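Local coordinates for Two-component sensor histidine kinase (Nostoc sp., PDB 6OZB), which probably serves as the light-sensing part of a cyanobacterial two-component histidine kinase, its GAF domain carrying the bilin chromophore phycoerythrobilin, at residues D87-P90 and Q91-E94; E94-K98 and S99-S103; R133-D136 and S137-E141. The protein carries 1 engineered substitution. All coordinates share one frame; numbering follows the deposited sequence.

Interaction 1: residues D87-P90 and Q91-E94; sequences DIPP and QARE. With PEB (phycoerythrobilin), chain F.
Ile-88 packs against Ala-92 where the chain turns into helix 90-99, CG2 of Ile-88 lying 4.0 Å from CB of Ala-92. This is the tight, inward part of the contact. With CG1 of Ile-88 beside the backbone N (chi1 -54°), the two branches divide the work: CG2 goes to the helix, while CG1 reaches the chromophore, 3.6 Å from its C4C. The CG-CD edge of the Pro-89 ring rests on the bilin as well, CD 3.4 Å from C1B, and the carbonyl O of Asp-87 stands 2.9 Å from the pyrrole nitrogen NB.

Pro-89 is the N-cap, its O accepting from Arg-93 N at 2.9 Å. Arg-93 then bends at chi3 so that its guanidinium turns back over the loop, CG2 of Ile-88 lying over one face. NH2 makes only a weak bond to Ile-88 O (3.3 Å); its stronger partner is Gly-61 O. The outer side is looser: Pro-90, Gln-91 and Glu-94 are solvent-exposed, and Glu-94 is tied in by its backbone N to Pro-90 O. The arrangement is that of the Asp-Ile-Pro signature of phytochrome GAF domains, which lines the bilin pocket.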
loop_
_atom_site.group_PDB
_atom_site.type_symbol
_atom_site.label_atom_id
_atom_site.label_comp_id
_atom_site.label_asym_id
_atom_site.label_seq_id
_atom_site.Cartn_x
_atom_site.Cartn_y
_atom_site.Cartn_z
ATOM N N ASP C 87 12.033 1.851 22.315
ATOM C CA ASP C 87 11.518 0.808 21.428
ATOM C C ASP C 87 10.359 1.335 20.580
ATOM O O ASP C 87 10.097 0.806 19.494
ATOM C CB ASP C 87 11.077 -0.424 22.218
ATOM C CG ASP C 87 12.246 -1.250 22.704
ATOM O OD1 ASP C 87 13.381 -0.718 22.709
ATOM O OD2 ASP C 87 12.016 -2.424 23.089
ATOM N N ILE C 88 9.676 2.363 21.092
ATOM C CA ILE C 88 8.602 3.044 20.376
ATOM C C ILE C 88 8.992 4.519 20.251
ATOM O O ILE C 88 8.729 5.310 21.153
ATOM C CB ILE C 88 7.247 2.899 21.120
ATOM C CG1 ILE C 88 6.953 1.425 21.382
ATOM C CG2 ILE C 88 6.118 3.518 20.314
ATOM C CD1 ILE C 88 5.692 1.169 22.160
ATOM N N PRO C 89 9.616 4.900 19.122
ATOM C CA PRO C 89 10.113 6.271 18.953
ATOM C C PRO C 89 8.984 7.284 18.864
ATOM O O PRO C 89 7.841 6.887 18.668
ATOM C CB PRO C 89 10.886 6.204 17.631
ATOM C CG PRO C 89 11.200 4.780 17.448
ATOM C CD PRO C 89 9.990 4.062 17.978
ATOM N N PRO C 90 9.302 8.578 18.988
ATOM C CA PRO C 90 8.284 9.637 19.009
ATOM C C PRO C 90 7.279 9.589 17.840
ATOM O O PRO C 90 6.078 9.704 18.088
ATOM C CB PRO C 90 9.127 10.904 18.941
ATOM C CG PRO C 90 10.372 10.536 19.603
ATOM C CD PRO C 90 10.648 9.133 19.175
ATOM N N GLN C 91 7.738 9.389 16.609
ATOM C CA GLN C 91 6.802 9.356 15.483
ATOM C C GLN C 91 5.731 8.302 15.687
ATOM O O GLN C 91 4.545 8.596 15.564
ATOM C CB GLN C 91 7.497 9.083 14.154
ATOM C CG GLN C 91 8.138 10.292 13.505
ATOM C CD GLN C 91 8.534 10.012 12.064
ATOM O OE1 GLN C 91 8.658 8.855 11.652
ATOM N NE2 GLN C 91 8.707 11.071 11.284
ATOM N N ALA C 92 6.159 7.090 16.029
ATOM C CA ALA C 92 5.244 5.978 16.260
ATOM C C ALA C 92 4.331 6.273 17.430
ATOM O O ALA C 92 3.140 5.989 17.377
ATOM C CB ALA C 92 6.021 4.704 16.518
ATOM N N ARG C 93 4.898 6.841 18.490
ATOM C CA ARG C 93 4.137 7.094 19.706
ATOM C C ARG C 93 3.049 8.120 19.428
ATOM O O ARG C 93 1.915 7.972 19.874
ATOM C CB ARG C 93 5.065 7.561 20.828
ATOM C CG ARG C 93 4.430 7.555 22.215
ATOM C CD ARG C 93 5.461 7.824 23.298
ATOM N NE ARG C 93 6.515 6.803 23.362
ATOM C CZ ARG C 93 6.540 5.793 24.234
ATOM N NH1 ARG C 93 5.568 5.633 25.124
ATOM N NH2 ARG C 93 7.549 4.933 24.217
ATOM N N GLU C 94 3.384 9.128 18.634
ATOM C CA GLU C 94 2.420 10.158 18.280
ATOM C C GLU C 94 1.245 9.592 17.490
ATOM O O GLU C 94 0.123 10.066 17.634
ATOM C CB GLU C 94 3.089 11.259 17.474
ATOM C CG GLU C 94 2.178 12.440 17.216
ATOM C CD GLU C 94 2.865 13.546 16.455
ATOM O OE1 GLU C 94 2.572 14.723 16.750
ATOM O OE2 GLU C 94 3.697 13.243 15.568
HETATM C CHC PEB F . 7.476 -2.195 20.281
HETATM N NC PEB F . 7.814 -0.762 18.225
HETATM C C1C PEB F . 7.085 -0.062 17.313
HETATM C C2C PEB F . 5.747 -0.193 17.589
HETATM C C3C PEB F . 5.626 -0.989 18.708
HETATM C C4C PEB F . 6.938 -1.338 19.100
HETATM C CMC PEB F . 4.271 -1.316 19.307
HETATM C CAC PEB F . 4.630 0.483 16.726
HETATM C CBC PEB F . 4.432 -0.258 15.415
HETATM C CGC PEB F . 3.601 -1.487 15.678
HETATM O O1C PEB F . 2.456 -1.341 16.191
HETATM O O2C PEB F . 4.032 -2.642 15.382
HETATM N ND PEB F . 6.001 -4.104 19.984
HETATM C C1D PEB F . 6.443 -2.987 20.918
HETATM C C2D PEB F . 7.015 -3.710 22.044
HETATM C C3D PEB F . 6.976 -5.073 21.847
HETATM C C4D PEB F . 6.350 -5.404 20.621
HETATM C CMD PEB F . 7.691 -2.996 23.246
HETATM C CAD PEB F . 7.630 -6.091 22.799
HETATM C CBD PEB F . 6.949 -7.238 23.105
HETATM O OD PEB F . 6.122 -6.510 20.153
HETATM N NA PEB F . 12.808 -0.173 17.864
HETATM C C1A PEB F . 13.831 -0.732 18.678
HETATM C C2A PEB F . 15.098 0.064 18.504
HETATM C C3A PEB F . 14.791 1.191 17.530
HETATM C C4A PEB F . 13.310 0.986 17.156
HETATM C CMA PEB F . 15.671 0.577 19.862
HETATM C CBA PEB F . 17.125 1.417 16.473
HETATM O OA PEB F . 13.670 -1.693 19.411
HETATM C CHA PEB F . 12.681 1.750 16.217
HETATM C CAA PEB F . 15.609 1.274 16.238
HETATM N NB PEB F . 10.142 0.904 16.623
HETATM C C1B PEB F . 11.198 1.612 15.888
HETATM C C2B PEB F . 10.657 2.261 14.717
HETATM C C3B PEB F . 9.257 1.964 14.688
HETATM C C4B PEB F . 8.891 1.117 15.878
HETATM C CHB PEB F . 7.598 0.714 16.098
HETATM C CMB PEB F . 11.442 3.081 13.744
HETATM C CAB PEB F . 8.271 2.423 13.634
HETATM C CBB PEB F . 8.080 1.311 12.625
HETATM C CGB PEB F . 7.214 1.919 11.521
HETATM O O1B PEB F . 6.029 2.261 11.814
HETATM O O2B PEB F . 7.688 2.100 10.374
#

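Interaction 2: residues E94-K98 and S99-S103; sequences ELLVK and SKVRS. With PEB (phycoerythrobilin), chain F.
Leu-95 and Val-101 are joined twice, by backbone and by side chain, where helix 90-99 ends and a short loop leads to strand 102-106. The polar part is all main chain. Leu-95 O receives two N-H groups: Ser-99 N at 3.0 Å, approaching from above the carbonyl plane, and Val-101 N at 3.3 Å, a weak bond but a nearly straight one (169°). Leu-96 O takes a weak bond from Lys-100 N and also lies 3.1 Å from Lys-100 CA in a CA-H...O contact. The left-handed backbone of Lys-100 (phi 50°) turns the chain out of the helix and lets Val-101 N reach back to Leu-95 O.

The apolar part centres on one methyl. CG1 of Val-101 sits between the backbone N and the carbonyl carbon (chi1 78°), which presents it to CB of Leu-95 at 3.8 Å and to CD2 of Leu-96 at 4.1 Å; the Leu-96 and Val-101 side chains cross obliquely.

The polar side-chain ends find partners beyond the turn. Ser-99 OG bonds to Asp-119, Lys-100 makes a cation-pi contact with Phe-157, and Ser-103, whose CB is 3.3 Å from the bilin oxygen O1C, bonds through OG to Gln-114. Leu-96 packs on Leu-162 of strand 161-170 and Pro-155 of strand 150-158, while strand 102-106 enters the sheet between strands 150-158 and 111-115.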
loop_
_atom_site.group_PDB
_atom_site.type_symbol
_atom_site.label_atom_id
_atom_site.label_comp_id
_atom_site.label_asym_id
_atom_site.label_seq_id
_atom_site.Cartn_x
_atom_site.Cartn_y
_atom_site.Cartn_z
ATOM N N GLU C 94 3.384 9.128 18.634
ATOM C CA GLU C 94 2.420 10.158 18.280
ATOM C C GLU C 94 1.245 9.592 17.490
ATOM O O GLU C 94 0.123 10.066 17.634
ATOM C CB GLU C 94 3.089 11.259 17.474
ATOM C CG GLU C 94 2.178 12.440 17.216
ATOM C CD GLU C 94 2.865 13.546 16.455
ATOM O OE1 GLU C 94 2.572 14.723 16.750
ATOM O OE2 GLU C 94 3.697 13.243 15.568
ATOM N N LEU C 95 1.504 8.619 16.617
ATOM C CA LEU C 95 0.406 7.983 15.885
ATOM C C LEU C 95 -0.533 7.266 16.816
ATOM O O LEU C 95 -1.747 7.274 16.602
ATOM C CB LEU C 95 0.909 6.991 14.845
ATOM C CG LEU C 95 1.608 7.582 13.634
ATOM C CD1 LEU C 95 2.004 6.473 12.676
ATOM C CD2 LEU C 95 0.697 8.595 12.972
ATOM N N LEU C 96 0.035 6.615 17.823
ATOM C CA LEU C 96 -0.761 5.936 18.839
ATOM C C LEU C 96 -1.629 6.952 19.596
ATOM O O LEU C 96 -2.837 6.774 19.712
ATOM C CB LEU C 96 0.158 5.147 19.789
ATOM C CG LEU C 96 0.840 3.914 19.196
ATOM C CD1 LEU C 96 1.944 3.430 20.088
ATOM C CD2 LEU C 96 -0.170 2.815 18.998
ATOM N N VAL C 97 -1.011 8.030 20.077
ATOM C CA VAL C 97 -1.694 9.007 20.949
ATOM C C VAL C 97 -2.736 9.842 20.205
ATOM O O VAL C 97 -3.844 10.015 20.693
ATOM C CB VAL C 97 -0.683 9.961 21.623
ATOM C CG1 VAL C 97 -1.401 11.126 22.324
ATOM C CG2 VAL C 97 0.193 9.195 22.603
ATOM N N LYS C 98 -2.357 10.371 19.040
ATOM C CA LYS C 98 -3.193 11.306 18.278
ATOM C C LYS C 98 -4.163 10.642 17.300
ATOM O O LYS C 98 -5.265 11.134 17.108
ATOM C CB LYS C 98 -2.291 12.288 17.513
ATOM C CG LYS C 98 -1.465 13.201 18.414
ATOM C CD LYS C 98 -2.368 14.198 19.142
ATOM C CE LYS C 98 -1.588 15.181 19.998
ATOM N NZ LYS C 98 -0.956 14.497 21.158
ATOM N N SER C 99 -3.774 9.532 16.681
ATOM C CA SER C 99 -4.661 8.876 15.724
ATOM C C SER C 99 -5.232 7.554 16.236
ATOM O O SER C 99 -6.072 6.953 15.569
ATOM C CB SER C 99 -3.935 8.646 14.406
ATOM O OG SER C 99 -3.555 9.888 13.846
ATOM N N LYS C 100 -4.789 7.112 17.412
ATOM C CA LYS C 100 -5.197 5.832 17.943
ATOM C C LYS C 100 -5.027 4.739 16.885
ATOM O O LYS C 100 -5.888 3.883 16.700
ATOM C CB LYS C 100 -6.646 5.904 18.442
ATOM C CG LYS C 100 -6.867 7.044 19.424
ATOM C CD LYS C 100 -8.085 6.790 20.292
ATOM C CE LYS C 100 -8.261 7.864 21.381
ATOM N NZ LYS C 100 -7.576 9.143 21.049
ATOM N N VAL C 101 -3.901 4.785 16.190
ATOM C CA VAL C 101 -3.647 3.873 15.102
ATOM C C VAL C 101 -3.574 2.396 15.561
ATOM O O VAL C 101 -3.053 2.093 16.639
ATOM C CB VAL C 101 -2.334 4.284 14.381
ATOM C CG1 VAL C 101 -1.113 3.828 15.163
ATOM C CG2 VAL C 101 -2.299 3.726 13.002
ATOM N N ARG C 102 -4.126 1.508 14.735
ATOM C CA ARG C 102 -3.953 0.063 14.845
ATOM C C ARG C 102 -2.963 -0.305 13.755
ATOM O O ARG C 102 -3.056 0.222 12.654
ATOM C CB ARG C 102 -5.275 -0.675 14.684
ATOM C CG ARG C 102 -6.326 -0.342 15.785
ATOM C CD ARG C 102 -7.079 0.941 15.518
ATOM N NE ARG C 102 -7.750 0.943 14.224
ATOM C CZ ARG C 102 -8.953 0.425 13.990
ATOM N NH1 ARG C 102 -9.639 -0.189 14.954
ATOM N NH2 ARG C 102 -9.448 0.480 12.776
ATOM N N SER C 103 -2.011 -1.184 14.061
ATOM C CA SER C 103 -0.916 -1.475 13.137
ATOM C C SER C 103 -0.738 -2.958 12.900
ATOM O O SER C 103 -0.725 -3.725 13.850
ATOM C CB SER C 103 0.394 -0.929 13.677
ATOM O OG SER C 103 0.385 0.474 13.834
HETATM C CHC PEB F . 7.476 -2.195 20.281
HETATM N NC PEB F . 7.814 -0.762 18.225
HETATM C C1C PEB F . 7.085 -0.062 17.313
HETATM C C2C PEB F . 5.747 -0.193 17.589
HETATM C C3C PEB F . 5.626 -0.989 18.708
HETATM C C4C PEB F . 6.938 -1.338 19.100
HETATM C CMC PEB F . 4.271 -1.316 19.307
HETATM C CAC PEB F . 4.630 0.483 16.726
HETATM C CBC PEB F . 4.432 -0.258 15.415
HETATM C CGC PEB F . 3.601 -1.487 15.678
HETATM O O1C PEB F . 2.456 -1.341 16.191
HETATM O O2C PEB F . 4.032 -2.642 15.382
HETATM N ND PEB F . 6.001 -4.104 19.984
HETATM C C1D PEB F . 6.443 -2.987 20.918
HETATM C C2D PEB F . 7.015 -3.710 22.044
HETATM C C3D PEB F . 6.976 -5.073 21.847
HETATM C C4D PEB F . 6.350 -5.404 20.621
HETATM C CMD PEB F . 7.691 -2.996 23.246
HETATM C CAD PEB F . 7.630 -6.091 22.799
HETATM C CBD PEB F . 6.949 -7.238 23.105
HETATM O OD PEB F . 6.122 -6.510 20.153
HETATM N NA PEB F . 12.808 -0.173 17.864
HETATM C C1A PEB F . 13.831 -0.732 18.678
HETATM C C2A PEB F . 15.098 0.064 18.504
HETATM C C3A PEB F . 14.791 1.191 17.530
HETATM C C4A PEB F . 13.310 0.986 17.156
HETATM C CMA PEB F . 15.671 0.577 19.862
HETATM C CBA PEB F . 17.125 1.417 16.473
HETATM O OA PEB F . 13.670 -1.693 19.411
HETATM C CHA PEB F . 12.681 1.750 16.217
HETATM C CAA PEB F . 15.609 1.274 16.238
HETATM N NB PEB F . 10.142 0.904 16.623
HETATM C C1B PEB F . 11.198 1.612 15.888
HETATM C C2B PEB F . 10.657 2.261 14.717
HETATM C C3B PEB F . 9.257 1.964 14.688
HETATM C C4B PEB F . 8.891 1.117 15.878
HETATM C CHB PEB F . 7.598 0.714 16.098
HETATM C CMB PEB F . 11.442 3.081 13.744
HETATM C CAB PEB F . 8.271 2.423 13.634
HETATM C CBB PEB F . 8.080 1.311 12.625
HETATM C CGB PEB F . 7.214 1.919 11.521
HETATM O O1B PEB F . 6.029 2.261 11.814
HETATM O O2B PEB F . 7.688 2.100 10.374
#

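Interaction 3: residues R133-D136 and S137-E141. With PEB (phycoerythrobilin), chain F.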
loop_
_atom_site.group_PDB
_atom_site.type_symbol
_atom_site.label_atom_id
_atom_site.label_comp_id
_atom_site.label_asym_id
_atom_site.label_seq_id
_atom_site.Cartn_x
_atom_site.Cartn_y
_atom_site.Cartn_z
ATOM N N ARG C 133 2.478 0.640 4.006
ATOM C CA ARG C 133 3.687 1.376 3.646
ATOM C C ARG C 133 4.895 0.578 4.118
ATOM O O ARG C 133 4.745 -0.321 4.927
ATOM C CB ARG C 133 3.691 2.764 4.291
ATOM C CG ARG C 133 3.670 2.721 5.822
ATOM C CD ARG C 133 3.920 4.098 6.447
ATOM N NE ARG C 133 3.762 4.050 7.912
ATOM C CZ ARG C 133 4.691 3.626 8.779
ATOM N NH1 ARG C 133 5.869 3.194 8.352
ATOM N NH2 ARG C 133 4.441 3.633 10.091
ATOM N N PRO C 134 6.097 0.925 3.646
ATOM C CA PRO C 134 7.274 0.198 4.148
ATOM C C PRO C 134 7.475 0.453 5.640
ATOM O O PRO C 134 7.324 1.583 6.103
ATOM C CB PRO C 134 8.432 0.783 3.318
ATOM C CG PRO C 134 7.768 1.321 2.083
ATOM C CD PRO C 134 6.453 1.871 2.583
ATOM N N VAL C 135 7.776 -0.603 6.380
ATOM C CA VAL C 135 8.015 -0.488 7.816
ATOM C C VAL C 135 9.512 -0.277 8.045
ATOM O O VAL C 135 10.319 -0.754 7.270
ATOM C CB VAL C 135 7.500 -1.710 8.567
ATOM C CG1 VAL C 135 8.352 -2.952 8.276
ATOM C CG2 VAL C 135 7.437 -1.460 10.090
ATOM N N ASP C 136 9.869 0.490 9.077
ATOM C CA ASP C 136 11.271 0.753 9.409
ATOM C C ASP C 136 12.031 -0.546 9.642
ATOM O O ASP C 136 11.524 -1.452 10.324
ATOM C CB ASP C 136 11.368 1.625 10.659
ATOM C CG ASP C 136 12.731 2.269 10.812
ATOM O OD1 ASP C 136 13.690 1.544 11.147
ATOM O OD2 ASP C 136 12.843 3.507 10.638
ATOM N N SER C 137 13.234 -0.641 9.082
ATOM C CA SER C 137 14.028 -1.862 9.193
ATOM C C SER C 137 14.354 -2.207 10.647
ATOM O O SER C 137 14.502 -3.377 10.991
ATOM C CB SER C 137 15.327 -1.737 8.395
ATOM O OG SER C 137 16.106 -0.648 8.853
ATOM N N CYS C 138 14.468 -1.205 11.507
ATOM C CA CYS C 138 14.796 -1.494 12.909
ATOM C C CYS C 138 13.693 -2.330 13.533
ATOM O O CYS C 138 13.965 -3.265 14.271
ATOM C CB CYS C 138 15.002 -0.216 13.717
ATOM S SG CYS C 138 15.571 -0.526 15.407
ATOM N N HIS C 139 12.444 -1.997 13.221
ATOM C CA HIS C 139 11.299 -2.694 13.773
ATOM C C HIS C 139 11.172 -4.100 13.156
ATOM O O HIS C 139 10.847 -5.056 13.860
ATOM C CB HIS C 139 10.025 -1.855 13.567
ATOM C CG HIS C 139 8.833 -2.346 14.325
ATOM N ND1 HIS C 139 8.904 -2.809 15.625
ATOM C CD2 HIS C 139 7.535 -2.430 13.964
ATOM C CE1 HIS C 139 7.694 -3.175 16.020
ATOM N NE2 HIS C 139 6.846 -2.951 15.034
ATOM N N VAL C 140 11.470 -4.240 11.866
ATOM C CA VAL C 140 11.489 -5.566 11.255
ATOM C C VAL C 140 12.500 -6.448 11.976
ATOM O O VAL C 140 12.226 -7.605 12.274
ATOM C CB VAL C 140 11.831 -5.511 9.771
ATOM C CG1 VAL C 140 12.432 -6.851 9.275
ATOM C CG2 VAL C 140 10.616 -5.191 9.028
ATOM N N GLU C 141 13.683 -5.897 12.206
ATOM C CA GLU C 141 14.767 -6.659 12.840
ATOM C C GLU C 141 14.396 -7.043 14.278
ATOM O O GLU C 141 14.712 -8.133 14.743
ATOM C CB GLU C 141 16.081 -5.850 12.776
ATOM C CG GLU C 141 16.679 -5.817 11.341
ATOM C CD GLU C 141 17.665 -4.672 11.082
ATOM O OE1 GLU C 141 18.289 -4.174 12.046
ATOM O OE2 GLU C 141 17.819 -4.280 9.901
HETATM C CHC PEB F . 7.476 -2.195 20.281
HETATM N NC PEB F . 7.814 -0.762 18.225
HETATM C C1C PEB F . 7.085 -0.062 17.313
HETATM C C2C PEB F . 5.747 -0.193 17.589
HETATM C C3C PEB F . 5.626 -0.989 18.708
HETATM C C4C PEB F . 6.938 -1.338 19.100
HETATM C CMC PEB F . 4.271 -1.316 19.307
HETATM C CAC PEB F . 4.630 0.483 16.726
HETATM C CBC PEB F . 4.432 -0.258 15.415
HETATM C CGC PEB F . 3.601 -1.487 15.678
HETATM O O1C PEB F . 2.456 -1.341 16.191
HETATM O O2C PEB F . 4.032 -2.642 15.382
HETATM N ND PEB F . 6.001 -4.104 19.984
HETATM C C1D PEB F . 6.443 -2.987 20.918
HETATM C C2D PEB F . 7.015 -3.710 22.044
HETATM C C3D PEB F . 6.976 -5.073 21.847
HETATM C C4D PEB F . 6.350 -5.404 20.621
HETATM C CMD PEB F . 7.691 -2.996 23.246
HETATM C CAD PEB F . 7.630 -6.091 22.799
HETATM C CBD PEB F . 6.949 -7.238 23.105
HETATM O OD PEB F . 6.122 -6.510 20.153
HETATM N NA PEB F . 12.808 -0.173 17.864
HETATM C C1A PEB F . 13.831 -0.732 18.678
HETATM C C2A PEB F . 15.098 0.064 18.504
HETATM C C3A PEB F . 14.791 1.191 17.530
HETATM C C4A PEB F . 13.310 0.986 17.156
HETATM C CMA PEB F . 15.671 0.577 19.862
HETATM C CBA PEB F . 17.125 1.417 16.473
HETATM O OA PEB F . 13.670 -1.693 19.411
HETATM C CHA PEB F . 12.681 1.750 16.217
HETATM C CAA PEB F . 15.609 1.274 16.238
HETATM N NB PEB F . 10.142 0.904 16.623
HETATM C C1B PEB F . 11.198 1.612 15.888
HETATM C C2B PEB F . 10.657 2.261 14.717
HETATM C C3B PEB F . 9.257 1.964 14.688
HETATM C C4B PEB F . 8.891 1.117 15.878
HETATM C CHB PEB F . 7.598 0.714 16.098
HETATM C CMB PEB F . 11.442 3.081 13.744
HETATM C CAB PEB F . 8.271 2.423 13.634
HETATM C CBB PEB F . 8.080 1.311 12.625
HETATM C CGB PEB F . 7.214 1.919 11.521
HETATM O O1B PEB F . 6.029 2.261 11.814
HETATM O O2B PEB F . 7.688 2.100 10.374
#
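Asp-136 and Cys-138 meet in an N-cap, the start of helix 137-145, which carries the chromophore in this phytochrome-type GAF domain. The first shell is the bilin itself. SG of Cys-138, anti to the backbone N (chi1 -174°), reaches the side chain of ring A and is covalently bound to its CAA at 2.0 Å. One residue on, the His-139 ring lies flat against the chromophore, with the bridge carbon CHB 3.6 Å above its plane and over its centre, and NE2 donates to the propionate oxygen O2C at 2.9 Å. The other propionate is gripped by three bonds: Arg-133 NH2 to O1B at 2.7 Å, Arg-133 NH1 to O2B at 2.9 Å, and the backbone N of Asp-136 to O2B at 3.0 Å. The guanidinium meets this carboxylate edge-on, a pairing likely to stabilise its negative charge.

With an alanine in place of His-139, the O2C propionate is likely to lose its imidazole donor and one face of the bilin near CHB its cover.

The second shell sets these groups in position. Val-135 CG2 touches the His-139 ring at its edge, in plane, which probably restricts how far the imidazole can turn. Gln-114 OE1 accepts a further bond from Arg-133 NH2, and Tyr-132 of the second subunit packs on the same arginine. Asp-136 O fastens the helix start by accepting from Val-140 N, with a weak second bond from His-139 N. Farther out, CG1 of Val-135 is pressed to within 3.3 Å of CG2 of Val-140, a crowded approach for two methyls. The cap itself is formed by the anti lone pair of Asp-136 OD1, which receives Cys-138 N at 2.9 Å and 161°.

The three contacts lie at helix ends, and each contributes to the same bilin pocket. Interactions 1 and 2 share helix 90-99, one at its start and the other at its finish; their centres are 9 Å apart, and Ile-88 CG2 touches Leu-96 CD1 at 4.2 Å. Interaction 3 opens a different helix, its centre about 13 Å from that of interaction 1 and 17 Å from that of interaction 2. All are partly buried, with exposed residues in 1 and 2 but none among those touching in 3. Their chemistry follows position: apolar packing against the tetrapyrrole in 1, backbone turning beside the sheet in 2, and covalent and charged anchoring in 3.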